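Enterochelin esterase (Salmonella enterica subsp. enterica serovar Typhimurium, PDB 3MGA) probably hydrolyses the ester bonds of the iron-loaded siderophore enterobactin, so that its iron can be released. Local coordinates at residues A242-T245 / Q246-S249; W178-E181 / R182-N185; L367-S370 / Q371-I374; L223-L226 / T227-L231. All blocks are in the same frame, centred on the assembly; numbering follows the deposited sequence. Where two conformers were deposited one is given.

In the fold
All four contacts are local turns of the alpha/beta-hydrolase domain, and each lies where a strand or helix begins or ends. Contact 2 joins strands 174-180 and 185-193 at one edge of the eight-stranded sheet. Contact 3 leads into strand 373-379 at the other edge, the centres of contacts 2 and 3 lying about 35 Å apart. Contact 1 starts helix 245-251 and touches contact 2 through N185, whereas contact 4 finishes helix 220-228. Contacts 1 and 3 lie at the surface and rely on polar side chains gripping backbone. Contacts 2 and 4 are partly buried: contact 2 sinks a serine hydroxyl, and contact 4 adds leucine packing to a helix end.

Contact 1: A242-T245 / Q246-S249; sequences AIDT and QHRS
D244 and H247 form the principal polar pair at the start of helix 245-251. D244 occupies the N-cap position: its OD1 accepts from H247 N at 2.9 Å, and the N-H meets the oxygen nearly along its C-O axis. The same OD1 also accepts from the imidazole, with H247 ND1 to D244 OD1 modelled at 2.5 Å, a value so short that its exact length is doubtful. D244 CG lies in the plane of the imidazole, at its edge, and the carboxylate and ring planes are only 15° apart. A chi1 of 55° sets CG of D244 between the backbone N and the carbonyl carbon, turning the carboxylate onto the first helical turn. A water gives hydrogens to both D244 OD2 (2.9 Å) and Q246 OE1, tying the other oxygen to the side chain of Q246.

Backbone bonds follow the helical pattern. R248 N donates to D244 O at 2.9 Å, and S249 N donates to T245 O at 2.9 Å with an N-H...O angle of 162°.

The van der Waals contacts are fewer. I243 CD1 sits 4.2 Å above one face of the H247 ring, toward its rim, while I243 CG2 comes 3.5 Å from H247 ND1. Separately, A242 CB lies 3.8 Å from R248 CD, beside an extended chain whose guanidinium continues away to a salt bridge with D209 and to a bound glycerol.

The turn thus joins strand 236-240 to helix 245-251. I243 and H247 pack on N185 of strand 185-193, and R248 touches S289, the serine of a presumed nucleophile elbow.

Contact 2: W178-E181 / R182-N185; sequences WHSE and RLGN
S180 meets L183 and N185 across the tight turn between strands 174-180 and 185-193, and its short side chain can be followed outward. CB comes first: it lies 3.6 Å above one face of the W178 ring, displaced toward the rim, and N185 O approaches CB of S180 to 3.5 Å. From there OG runs anti to the backbone N (chi1 177°), a setting that carries it into the bend of the turn. S180 OG accepts from L183 N at 2.9 Å, with an N-H...O angle of 162°, and L183 CB packs 3.3 Å from S180 OG. Beyond the turn the hydroxyl is also bonded to E265 OE1 of helix 256-273. The E265 carboxylate accepts from R182 N as well, so a side-chain and a backbone bond tie the turn to that helix, while N185 ND2 bonds to E251 of helix 245-251.

The backbone of S180 is held too. S180 N donates to N185 O at 2.9 Å, whereas S180 O takes G184 N at 2.8 Å, from above the plane of its own carbonyl, and N185 N through a weak bond. G184 and N185 together facing S180 make a G1 beta bulge, with the glycine at positive phi (79°). Near the indole, L183 CD1 approaches W178 CH2 obliquely at 4.3 Å, adding a thin apolar contact.

Chemically, one buried hydroxyl both receives a backbone N-H and reaches the E265 carboxylate, for which it is probably the donor; such a pairing would satisfy OG and fix its rotation.

Contact 3: L367-S370 / Q371-I374; sequences LNTS and QQSI
The loop linking helix 354-367 to edge strand 373-379 is drawn together by Q372, whose amide folds back onto T369, just past an inverse gamma turn centred on N368. Both ends of that amide are used. T369 N donates to Q372 OE1 at 2.6 Å, lying in the carbonyl plane on a lone pair, while Q372 NE2 donates to T369 OG1 at 2.6 Å with that hydroxyl oxygen near the amide plane (13° out of it). The two side chains cross at about a right angle. Q372 gets there by folding twice: chi1 of 73° places CG between the backbone N and the carbonyl carbon, and chi2 of -61° bends the chain again, bringing the amide back over the loop. T369 OG1 makes, in addition, a long and weak bond to L367 O.

An apolar pair accompanies the polar bridge: L367 CD1 meets I374 CD1 at 3.6 Å and I374 CG1 at 3.8 Å, the leucine at the helix end against the isoleucine of the incoming strand. Both also pack on I345 of the neighbouring strand 344-350.

One detail of the model needs caution: Q372 OE1 is placed 2.6 Å from T369 O, also an acceptor, and that separation is doubtful. The orientation of the amide nevertheless has support from both sides. Q372 OE1 takes a backbone N-H, and Q372 NE2 gives to a hydroxyl and to the carbonyl oxygen of A340, so both ends of the amide are occupied and its rotation is probably fixed.

Contact 4: L223-L226 / T227-L231; sequences LASL and THQRL
A Schellman motif closes helix 220-228, with L226 and L231 meeting across its end. L231 N donates to L226 O at 2.9 Å, nearly in line with the carbonyl, and R230 N donates to T227 O at 3.0 Å. R230 makes the reversal possible by adopting positive phi (72°). The leucine side chains meet across the turn, L226 CD2 lying 4.2 Å from L231 CD1, an apolar contact of the kind that often accompanies this helix ending. L223 and L226 also pack on helix 385-399.

T227 also reaches back one turn and grips L223 O twice. Its N donates at 3.0 Å and its OG1 at 2.9 Å to L223 O, the two arriving from opposite faces of the carbonyl plane. With chi1 at -59° the hydroxyl lies beside the backbone N, close enough to share that acceptor; OG1 also has a weak bond to T194.

Q229 turns its extended chain back along the helix. Q229 NE2 donates to S225 OG at 3.1 Å, the oxygen lying near the amide plane, and weakly to S225 O. Q229 CG lies 3.2 Å from S225 O, while Q229 N provides the regular helical bond to that carbonyl. L226 CD2 flanks the amide 4.1 Å from Q229 NE2.

The Schellman turn gives partners to the last carbonyls, L226 O and T227 O; a turn further back, L223 O has T227 OG1 as a second donor. S225 OG, receiving an amide hydrogen from Q229, can pass its own to R165 O, and so links the Q229 amide to the backbone at R165.

Contact 1: A242-T245 / Q246-S249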
loop_
_atom_site.group_PDB
_atom_site.type_symbol
_atom_site.label_atom_id
_atom_site.label_comp_id
_atom_site.label_asym_id
_atom_site.label_seq_id
_atom_site.Cartn_x
_atom_site.Cartn_y
_atom_site.Cartn_z
ATOM N N ALA A 242 4.033 3.611 -13.279
ATOM C CA ALA A 242 3.724 2.273 -13.788
ATOM C C ALA A 242 2.872 2.376 -15.059
ATOM O O ALA A 242 2.621 1.367 -15.726
ATOM C CB ALA A 242 2.988 1.444 -12.727
ATOM N N ILE A 243 2.412 3.595 -15.356
ATOM C CA ILE A 243 1.604 3.915 -16.542
ATOM C C ILE A 243 0.135 3.537 -16.387
ATOM O O ILE A 243 -0.730 4.401 -16.287
ATOM C CB ILE A 243 2.164 3.274 -17.853
ATOM C CG1 ILE A 243 3.621 3.677 -18.078
ATOM C CG2 ILE A 243 1.317 3.689 -19.041
ATOM C CD1 ILE A 243 4.197 3.154 -19.376
ATOM N N ASP A 244 -0.143 2.245 -16.383
ATOM C CA ASP A 244 -1.513 1.762 -16.262
ATOM C C ASP A 244 -1.486 0.290 -15.883
ATOM O O ASP A 244 -0.418 -0.307 -15.809
ATOM C CB ASP A 244 -2.292 2.005 -17.568
ATOM C CG ASP A 244 -1.611 1.395 -18.784
ATOM O OD1 ASP A 244 -0.705 0.554 -18.601
ATOM O OD2 ASP A 244 -1.985 1.750 -19.925
ATOM N N THR A 245 -2.657 -0.285 -15.638
ATOM C CA THR A 245 -2.772 -1.689 -15.234
ATOM C C THR A 245 -2.203 -2.671 -16.261
ATOM O O THR A 245 -1.517 -3.627 -15.900
ATOM C CB THR A 245 -4.238 -2.038 -14.911
ATOM O OG1 THR A 245 -4.675 -1.219 -13.821
ATOM C CG2 THR A 245 -4.390 -3.503 -14.521
ATOM N N GLN A 246 -2.481 -2.430 -17.533
ATOM C CA GLN A 246 -1.980 -3.292 -18.593
ATOM C C GLN A 246 -0.447 -3.358 -18.543
ATOM O O GLN A 246 0.130 -4.434 -18.515
ATOM C CB GLN A 246 -2.474 -2.790 -19.965
ATOM C CG GLN A 246 -2.072 -3.656 -21.175
ATOM C CD GLN A 246 -2.625 -3.112 -22.510
ATOM O OE1 GLN A 246 -3.298 -2.075 -22.545
ATOM N NE2 GLN A 246 -2.338 -3.817 -23.608
ATOM N N HIS A 247 0.209 -2.206 -18.504
ATOM C CA HIS A 247 1.670 -2.176 -18.474
ATOM C C HIS A 247 2.249 -2.689 -17.169
ATOM O O HIS A 247 3.190 -3.472 -17.175
ATOM C CB HIS A 247 2.195 -0.763 -18.735
ATOM C CG HIS A 247 1.966 -0.286 -20.135
ATOM N ND1 HIS A 247 0.883 0.486 -20.496
ATOM C CD2 HIS A 247 2.689 -0.470 -21.263
ATOM C CE1 HIS A 247 0.950 0.758 -21.787
ATOM N NE2 HIS A 247 2.035 0.189 -22.276
ATOM N N ARG A 248 1.675 -2.243 -16.056
ATOM C CA ARG A 248 2.142 -2.627 -14.739
ATOM C C ARG A 248 2.099 -4.148 -14.546
ATOM O O ARG A 248 3.051 -4.744 -14.038
ATOM C CB ARG A 248 1.306 -1.915 -13.668
ATOM C CG ARG A 248 1.757 -2.170 -12.243
ATOM C CD ARG A 248 0.915 -1.396 -11.237
ATOM N NE ARG A 248 1.427 -1.585 -9.881
ATOM C CZ ARG A 248 1.056 -2.563 -9.064
ATOM N NH1 ARG A 248 0.153 -3.460 -9.442
ATOM N NH2 ARG A 248 1.598 -2.646 -7.857
ATOM N N SER A 249 0.996 -4.763 -14.954
ATOM C CA SER A 249 0.836 -6.207 -14.828
ATOM C C SER A 249 1.792 -6.968 -15.756
ATOM O O SER A 249 2.055 -8.149 -15.541
ATOM C CB SER A 249 -0.616 -6.607 -15.096
ATOM O OG SER A 249 -1.485 -5.980 -14.164
HETATM O O HOH W 1 -2.115 0.675 -22.636
#

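Contact 2: W178-E181 / R182-N185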
loop_
_atom_site.group_PDB
_atom_site.type_symbol
_atom_site.label_atom_id
_atom_site.label_comp_id
_atom_site.label_asym_id
_atom_site.label_seq_id
_atom_site.Cartn_x
_atom_site.Cartn_y
_atom_site.Cartn_z
ATOM N N TRP A 178 10.631 9.796 -19.426
ATOM C CA TRP A 178 11.587 8.756 -19.790
ATOM C C TRP A 178 11.081 7.878 -20.940
ATOM O O TRP A 178 10.162 7.077 -20.771
ATOM C CB TRP A 178 11.986 7.922 -18.557
ATOM C CG TRP A 178 12.673 6.649 -18.906
ATOM C CD1 TRP A 178 13.673 6.481 -19.817
ATOM C CD2 TRP A 178 12.462 5.370 -18.303
ATOM N NE1 TRP A 178 14.062 5.161 -19.857
ATOM C CE2 TRP A 178 13.335 4.459 -18.932
ATOM C CE3 TRP A 178 11.606 4.900 -17.305
ATOM C CZ2 TRP A 178 13.383 3.115 -18.589
ATOM C CZ3 TRP A 178 11.650 3.563 -16.968
ATOM C CH2 TRP A 178 12.535 2.683 -17.610
ATOM N N HIS A 179 11.706 8.058 -22.104
ATOM C CA HIS A 179 11.389 7.310 -23.317
ATOM C C HIS A 179 12.311 6.090 -23.374
ATOM O O HIS A 179 13.530 6.227 -23.508
ATOM C CB HIS A 179 11.618 8.179 -24.555
ATOM C CG HIS A 179 10.957 9.524 -24.486
ATOM N ND1 HIS A 179 9.624 9.716 -24.777
ATOM C CD2 HIS A 179 11.454 10.746 -24.179
ATOM C CE1 HIS A 179 9.325 10.996 -24.639
ATOM N NE2 HIS A 179 10.419 11.642 -24.278
ATOM N N SER A 180 11.727 4.899 -23.271
ATOM C CA SER A 180 12.492 3.656 -23.262
ATOM C C SER A 180 12.532 2.958 -24.616
ATOM O O SER A 180 11.486 2.671 -25.205
ATOM C CB SER A 180 11.885 2.712 -22.236
ATOM O OG SER A 180 12.540 1.471 -22.247
ATOM N N GLU A 181 13.743 2.681 -25.096
ATOM C CA GLU A 181 13.938 1.994 -26.366
ATOM C C GLU A 181 13.731 0.496 -26.117
ATOM O O GLU A 181 13.103 -0.200 -26.913
ATOM C CB GLU A 181 15.341 2.279 -26.930
ATOM C CG GLU A 181 15.545 1.765 -28.344
ATOM C CD GLU A 181 16.935 2.048 -28.917
ATOM O OE1 GLU A 181 17.765 2.700 -28.244
ATOM O OE2 GLU A 181 17.188 1.606 -30.058
ATOM N N ARG A 182 14.274 0.016 -25.000
ATOM C CA ARG A 182 14.128 -1.379 -24.564
ATOM C C ARG A 182 12.643 -1.757 -24.440
ATOM O O ARG A 182 12.204 -2.768 -24.979
ATOM C CB ARG A 182 14.835 -1.531 -23.208
ATOM C CG ARG A 182 14.548 -2.785 -22.368
ATOM C CD ARG A 182 15.234 -4.003 -22.821
ATOM N NE ARG A 182 16.684 -3.847 -22.830
ATOM C CZ ARG A 182 17.529 -4.817 -23.165
ATOM N NH1 ARG A 182 17.072 -6.024 -23.477
ATOM N NH2 ARG A 182 18.835 -4.586 -23.166
ATOM N N LEU A 183 11.874 -0.934 -23.736
ATOM C CA LEU A 183 10.447 -1.199 -23.526
ATOM C C LEU A 183 9.556 -0.746 -24.671
ATOM O O LEU A 183 8.494 -1.333 -24.906
ATOM C CB LEU A 183 9.964 -0.549 -22.230
ATOM C CG LEU A 183 10.622 -1.123 -20.983
ATOM C CD1 LEU A 183 10.265 -0.306 -19.754
ATOM C CD2 LEU A 183 10.231 -2.604 -20.817
ATOM N N GLY A 184 9.967 0.315 -25.357
ATOM C CA GLY A 184 9.202 0.838 -26.481
ATOM C C GLY A 184 8.027 1.675 -26.033
ATOM O O GLY A 184 7.005 1.713 -26.701
ATOM N N ASN A 185 8.172 2.331 -24.885
ATOM C CA ASN A 185 7.127 3.199 -24.349
ATOM C C ASN A 185 7.727 4.372 -23.572
ATOM O O ASN A 185 8.893 4.324 -23.179
ATOM C CB ASN A 185 6.140 2.399 -23.485
ATOM C CG ASN A 185 6.794 1.757 -22.267
ATOM O OD1 ASN A 185 7.684 2.329 -21.641
ATOM N ND2 ASN A 185 6.327 0.568 -21.916
#

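Contact 3: L367-S370 / Q371-I374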
loop_
_atom_site.group_PDB
_atom_site.type_symbol
_atom_site.label_atom_id
_atom_site.label_comp_id
_atom_site.label_asym_id
_atom_site.label_seq_id
_atom_site.Cartn_x
_atom_site.Cartn_y
_atom_site.Cartn_z
ATOM N N LEU A 367 14.546 -17.955 1.725
ATOM C CA LEU A 367 15.764 -17.154 1.606
ATOM C C LEU A 367 16.510 -16.892 2.919
ATOM O O LEU A 367 17.704 -16.579 2.890
ATOM C CB LEU A 367 15.468 -15.832 0.881
ATOM C CG LEU A 367 14.411 -14.892 1.453
ATOM C CD1 LEU A 367 14.779 -14.446 2.852
ATOM C CD2 LEU A 367 14.241 -13.690 0.533
ATOM N N ASN A 368 15.833 -17.040 4.059
ATOM C CA ASN A 368 16.476 -16.794 5.354
ATOM C C ASN A 368 17.696 -17.677 5.633
ATOM O O ASN A 368 17.586 -18.760 6.214
ATOM C CB ASN A 368 15.494 -16.932 6.521
ATOM C CG ASN A 368 16.158 -16.668 7.871
ATOM O OD1 ASN A 368 17.053 -15.826 7.982
ATOM N ND2 ASN A 368 15.715 -17.381 8.901
ATOM N N THR A 369 18.855 -17.201 5.196
ATOM C CA THR A 369 20.117 -17.877 5.445
ATOM C C THR A 369 20.993 -16.837 6.141
ATOM O O THR A 369 20.533 -15.733 6.445
ATOM C CB THR A 369 20.774 -18.418 4.152
ATOM O OG1 THR A 369 21.070 -17.338 3.259
ATOM C CG2 THR A 369 19.849 -19.411 3.463
ATOM N N SER A 370 22.242 -17.184 6.403
ATOM C CA SER A 370 23.156 -16.280 7.082
ATOM C C SER A 370 23.773 -15.231 6.150
ATOM O O SER A 370 24.194 -14.166 6.598
ATOM C CB SER A 370 24.278 -17.100 7.719
ATOM O OG SER A 370 23.756 -18.105 8.574
ATOM N N GLN A 371 23.787 -15.523 4.852
ATOM C CA GLN A 371 24.432 -14.658 3.855
ATOM C C GLN A 371 23.690 -13.377 3.464
ATOM O O GLN A 371 24.031 -12.752 2.458
ATOM C CB GLN A 371 24.799 -15.482 2.604
ATOM C CG GLN A 371 25.935 -16.507 2.834
ATOM C CD GLN A 371 25.615 -17.557 3.901
ATOM O OE1 GLN A 371 24.452 -17.856 4.173
ATOM N NE2 GLN A 371 26.655 -18.125 4.500
ATOM N N GLN A 372 22.696 -12.976 4.253
ATOM C CA GLN A 372 21.955 -11.749 3.976
ATOM C C GLN A 372 21.199 -11.262 5.218
ATOM O O GLN A 372 20.889 -12.043 6.125
ATOM C CB GLN A 372 20.987 -11.932 2.796
ATOM C CG GLN A 372 19.741 -12.765 3.090
ATOM C CD GLN A 372 20.032 -14.192 3.501
ATOM O OE1 GLN A 372 19.339 -14.749 4.355
ATOM N NE2 GLN A 372 21.064 -14.792 2.912
ATOM N N SER A 373 20.909 -9.966 5.239
ATOM C CA SER A 373 20.193 -9.335 6.346
ATOM C C SER A 373 18.725 -9.160 5.951
ATOM O O SER A 373 18.422 -8.396 5.048
ATOM C CB SER A 373 20.825 -7.980 6.653
ATOM O OG SER A 373 22.220 -8.118 6.866
ATOM N N ILE A 374 17.830 -9.883 6.624
ATOM C CA ILE A 374 16.393 -9.839 6.334
ATOM C C ILE A 374 15.618 -9.272 7.515
ATOM O O ILE A 374 15.811 -9.705 8.644
ATOM C CB ILE A 374 15.820 -11.257 6.096
ATOM C CG1 ILE A 374 16.678 -12.059 5.118
ATOM C CG2 ILE A 374 14.374 -11.168 5.596
ATOM C CD1 ILE A 374 16.688 -11.510 3.713
#

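Contact 4: L223-L226 / T227-L231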
loop_
_atom_site.group_PDB
_atom_site.type_symbol
_atom_site.label_atom_id
_atom_site.label_comp_id
_atom_site.label_asym_id
_atom_site.label_seq_id
_atom_site.Cartn_x
_atom_site.Cartn_y
_atom_site.Cartn_z
ATOM N N LEU A 223 9.326 12.482 3.628
ATOM C CA LEU A 223 10.756 12.244 3.408
ATOM C C LEU A 223 11.605 13.415 3.902
ATOM O O LEU A 223 12.628 13.215 4.557
ATOM C CB LEU A 223 11.036 11.993 1.931
ATOM C CG LEU A 223 10.433 10.725 1.339
ATOM C CD1 LEU A 223 10.647 10.702 -0.171
ATOM C CD2 LEU A 223 11.031 9.496 1.999
ATOM N N ALA A 224 11.185 14.630 3.579
ATOM C CA ALA A 224 11.915 15.825 4.002
ATOM C C ALA A 224 11.903 15.941 5.526
ATOM O O ALA A 224 12.902 16.328 6.135
ATOM C CB ALA A 224 11.326 17.088 3.350
ATOM N N SER A 225 10.777 15.595 6.140
ATOM C CA SER A 225 10.660 15.647 7.594
ATOM C C SER A 225 11.660 14.694 8.254
ATOM O O SER A 225 12.345 15.069 9.188
ATOM C CB SER A 225 9.241 15.296 8.031
ATOM O OG SER A 225 9.128 15.349 9.441
ATOM N N LEU A 226 11.736 13.462 7.763
ATOM C CA LEU A 226 12.674 12.478 8.311
ATOM C C LEU A 226 14.128 12.885 8.079
ATOM O O LEU A 226 14.996 12.634 8.922
ATOM C CB LEU A 226 12.391 11.088 7.759
ATOM C CG LEU A 226 11.075 10.518 8.284
ATOM C CD1 LEU A 226 10.765 9.161 7.648
ATOM C CD2 LEU A 226 11.113 10.414 9.803
ATOM N N THR A 227 14.384 13.533 6.949
ATOM C CA THR A 227 15.718 14.019 6.641
ATOM C C THR A 227 16.113 15.157 7.606
ATOM O O THR A 227 17.240 15.176 8.129
ATOM C CB THR A 227 15.810 14.493 5.194
ATOM O OG1 THR A 227 15.477 13.398 4.319
ATOM C CG2 THR A 227 17.201 14.982 4.896
ATOM N N HIS A 228 15.188 16.085 7.839
ATOM C CA HIS A 228 15.422 17.204 8.753
ATOM C C HIS A 228 15.714 16.713 10.178
ATOM O O HIS A 228 16.514 17.312 10.891
ATOM C CB HIS A 228 14.212 18.141 8.753
ATOM C CG HIS A 228 14.323 19.282 9.718
ATOM N ND1 HIS A 228 14.942 20.472 9.398
ATOM C CD2 HIS A 228 13.875 19.422 10.989
ATOM C CE1 HIS A 228 14.880 21.291 10.433
ATOM N NE2 HIS A 228 14.237 20.679 11.411
ATOM N N GLN A 229 15.071 15.615 10.575
ATOM C CA GLN A 229 15.252 15.036 11.923
ATOM C C GLN A 229 16.526 14.196 12.037
ATOM O O GLN A 229 16.861 13.722 13.118
ATOM C CB GLN A 229 14.052 14.164 12.308
ATOM C CG GLN A 229 12.711 14.891 12.322
ATOM C CD GLN A 229 11.556 13.959 12.655
ATOM O OE1 GLN A 229 11.586 13.255 13.673
ATOM N NE2 GLN A 229 10.521 13.964 11.813
ATOM N N ARG A 230 17.209 14.009 10.907
ATOM C CA ARG A 230 18.452 13.239 10.800
ATOM C C ARG A 230 18.182 11.741 10.933
ATOM O O ARG A 230 19.068 10.966 11.296
ATOM C CB ARG A 230 19.524 13.750 11.784
ATOM C CG ARG A 230 19.725 15.269 11.669
ATOM C CD ARG A 230 20.880 15.839 12.500
ATOM N NE ARG A 230 22.198 15.581 11.907
ATOM C CZ ARG A 230 22.990 14.543 12.191
ATOM N NH1 ARG A 230 24.163 14.434 11.576
ATOM N NH2 ARG A 230 22.629 13.614 13.079
ATOM N N LEU A 231 16.948 11.344 10.605
ATOM C CA LEU A 231 16.535 9.946 10.660
ATOM C C LEU A 231 16.659 9.269 9.282
ATOM O O LEU A 231 16.445 8.070 9.151
ATOM C CB LEU A 231 15.126 9.822 11.240
ATOM C CG LEU A 231 15.016 10.204 12.729
ATOM C CD1 LEU A 231 13.579 10.121 13.207
ATOM C CD2 LEU A 231 15.920 9.323 13.623
#